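Type IV pilus secretin PilQ family protein (Vibrio cholerae, PDB 6W6M) forms, as a ring of identical subunits, the outer-membrane secretin channel of the type IV competence pilus required for natural competence. Local coordinates at the interface of chains A and B. Residues are numbered along the deposited sequence; one frame, centred on the assembly and turned at random. Chains: chain A/B, Type IV pilus secretin PilQ family protein.

The interface of chains A and B. Residues chain A 341, 372, 374; chain B 358, 361, 367.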
ATOM      1  N   ARG A 341      12.371  69.315 -23.889  1.00 85.05           N
ATOM      2  CA  ARG A 341      10.917  69.322 -24.019  1.00 85.05           C
ATOM      3  C   ARG A 341      10.503  70.705 -24.507  1.00 85.05           C
ATOM      4  O   ARG A 341      10.649  71.673 -23.763  1.00 85.05           O
ATOM      5  CB  ARG A 341      10.282  69.000 -22.673  1.00 85.05           C
ATOM      6  CG  ARG A 341       9.096  68.090 -22.719  1.00 85.05           C
ATOM      7  CD  ARG A 341       8.948  67.366 -21.410  1.00 85.05           C
ATOM      8  NE  ARG A 341       8.873  68.277 -20.280  1.00 85.05           N
ATOM      9  CZ  ARG A 341       7.800  68.434 -19.517  1.00 85.05           C
ATOM     10  NH1 ARG A 341       6.707  67.730 -19.759  1.00 85.05           N
ATOM     11  NH2 ARG A 341       7.822  69.288 -18.506  1.00 85.05           N
ATOM     12  N   PHE A 372      -6.371  73.166 -20.268  1.00109.24           N
ATOM     13  CA  PHE A 372      -5.226  73.244 -21.163  1.00109.24           C
ATOM     14  C   PHE A 372      -4.832  71.834 -21.585  1.00109.24           C
ATOM     15  O   PHE A 372      -4.668  70.958 -20.729  1.00109.24           O
ATOM     16  CB  PHE A 372      -4.046  73.967 -20.512  1.00109.24           C
ATOM     17  CG  PHE A 372      -3.123  74.608 -21.500  1.00109.24           C
ATOM     18  CD1 PHE A 372      -3.587  75.571 -22.373  1.00109.24           C
ATOM     19  CD2 PHE A 372      -1.794  74.250 -21.561  1.00109.24           C
ATOM     20  CE1 PHE A 372      -2.745  76.158 -23.285  1.00109.24           C
ATOM     21  CE2 PHE A 372      -0.950  74.837 -22.474  1.00109.24           C
ATOM     22  CZ  PHE A 372      -1.424  75.791 -23.333  1.00109.24           C
ATOM     23  N   VAL A 374      -2.144  69.945 -21.903  1.00104.42           N
ATOM     24  CA  VAL A 374      -0.714  70.037 -21.612  1.00104.42           C
ATOM     25  C   VAL A 374       0.067  69.003 -22.410  1.00104.42           C
ATOM     26  O   VAL A 374       1.236  69.212 -22.752  1.00104.42           O
ATOM     27  CB  VAL A 374      -0.459  69.890 -20.104  1.00104.42           C
ATOM     28  CG1 VAL A 374       0.947  70.330 -19.773  1.00104.42           C
ATOM     29  CG2 VAL A 374      -1.468  70.698 -19.319  1.00104.42           C
TER
ATOM     30  N   GLU B 358       4.937  73.309 -16.506  1.00 98.42           N
ATOM     31  CA  GLU B 358       3.745  73.559 -15.706  1.00 98.42           C
ATOM     32  C   GLU B 358       3.937  74.763 -14.791  1.00 98.42           C
ATOM     33  O   GLU B 358       2.974  75.465 -14.456  1.00 98.42           O
ATOM     34  CB  GLU B 358       3.391  72.312 -14.902  1.00 98.42           C
ATOM     35  CG  GLU B 358       2.967  71.120 -15.757  1.00 98.42           C
ATOM     36  CD  GLU B 358       4.137  70.404 -16.415  1.00 98.42           C
ATOM     37  OE1 GLU B 358       5.245  70.412 -15.844  1.00 98.42           O
ATOM     38  OE2 GLU B 358       3.950  69.836 -17.509  1.00 98.42           O
ATOM     39  N   LEU B 361       3.296  77.752 -16.996  1.00100.93           N
ATOM     40  CA  LEU B 361       1.877  77.845 -17.316  1.00100.93           C
ATOM     41  C   LEU B 361       1.064  78.267 -16.100  1.00100.93           C
ATOM     42  O   LEU B 361      -0.052  78.775 -16.241  1.00100.93           O
ATOM     43  CB  LEU B 361       1.369  76.518 -17.874  1.00100.93           C
ATOM     44  CG  LEU B 361       1.972  76.069 -19.204  1.00100.93           C
ATOM     45  CD1 LEU B 361       1.379  74.747 -19.628  1.00100.93           C
ATOM     46  CD2 LEU B 361       1.751  77.108 -20.271  1.00100.93           C
ATOM     47  N   LEU B 367      -3.146  77.455 -16.535  1.00109.98           N
ATOM     48  CA  LEU B 367      -3.548  76.273 -15.781  1.00109.98           C
ATOM     49  C   LEU B 367      -4.785  76.562 -14.939  1.00109.98           C
ATOM     50  O   LEU B 367      -5.003  77.691 -14.493  1.00109.98           O
ATOM     51  CB  LEU B 367      -2.419  75.785 -14.878  1.00109.98           C
ATOM     52  CG  LEU B 367      -1.175  75.202 -15.546  1.00109.98           C
ATOM     53  CD1 LEU B 367      -0.346  74.443 -14.526  1.00109.98           C
ATOM     54  CD2 LEU B 367      -1.547  74.313 -16.717  1.00109.98           C
TER
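A:Arg341 and B:Glu358 form a loose salt bridge between neighbouring copies of the secretin: guanidinium NH2 lies 3.9 Å from carboxylate OE1, too far for a direct hydrogen bond. OE1 approaches the edge of the guanidinium in its plane, although the two flat groups are turned 35° apart. B:Glu358 OE2 is 4.0 Å from A:Arg341 NH2, which suggests that the attraction is shared between the two oxygens. B:Glu358 OE2 also faces the methyl A:Val374 CG1, at 3.8 Å, and thus marks the border between the charged and apolar parts of the patch.

The apolar part centres on B:Leu361, whose side chain runs at about a right angle to that of A:Phe372. The CD1 methyl of B:Leu361 is 3.7 Å from ring carbon CE2 of A:Phe372 and about as close to CD2, so it meets one side of the ring, above and outside the rim rather than over the centre. B:Leu367 supports this contact from within its own chain, its CD2 lying 4.2 Å from B:Leu361 CD1; the same methyl faces A:Val374 CG2 more distantly, at 4.5 Å.

Further out, backbone elements and side-chain torsions bring these groups to the interface. B:Glu358 and B:Leu361 lie three residues apart on helix 357-362, which presents both to chain A, and a bend in the glutamate chain (chi2 77°) helps place its carboxylate. A:Val374 begins helix 374-377, A:Phe372 sits in the loop just before it, and A:Arg341, bent at chi3 (55°), reaches over from the long strand 320-347. Joining strand, loop and helix of one subunit to helix and loop of the next, this modest patch probably helps hold adjacent subunits in register within the 14-copy secretin ring.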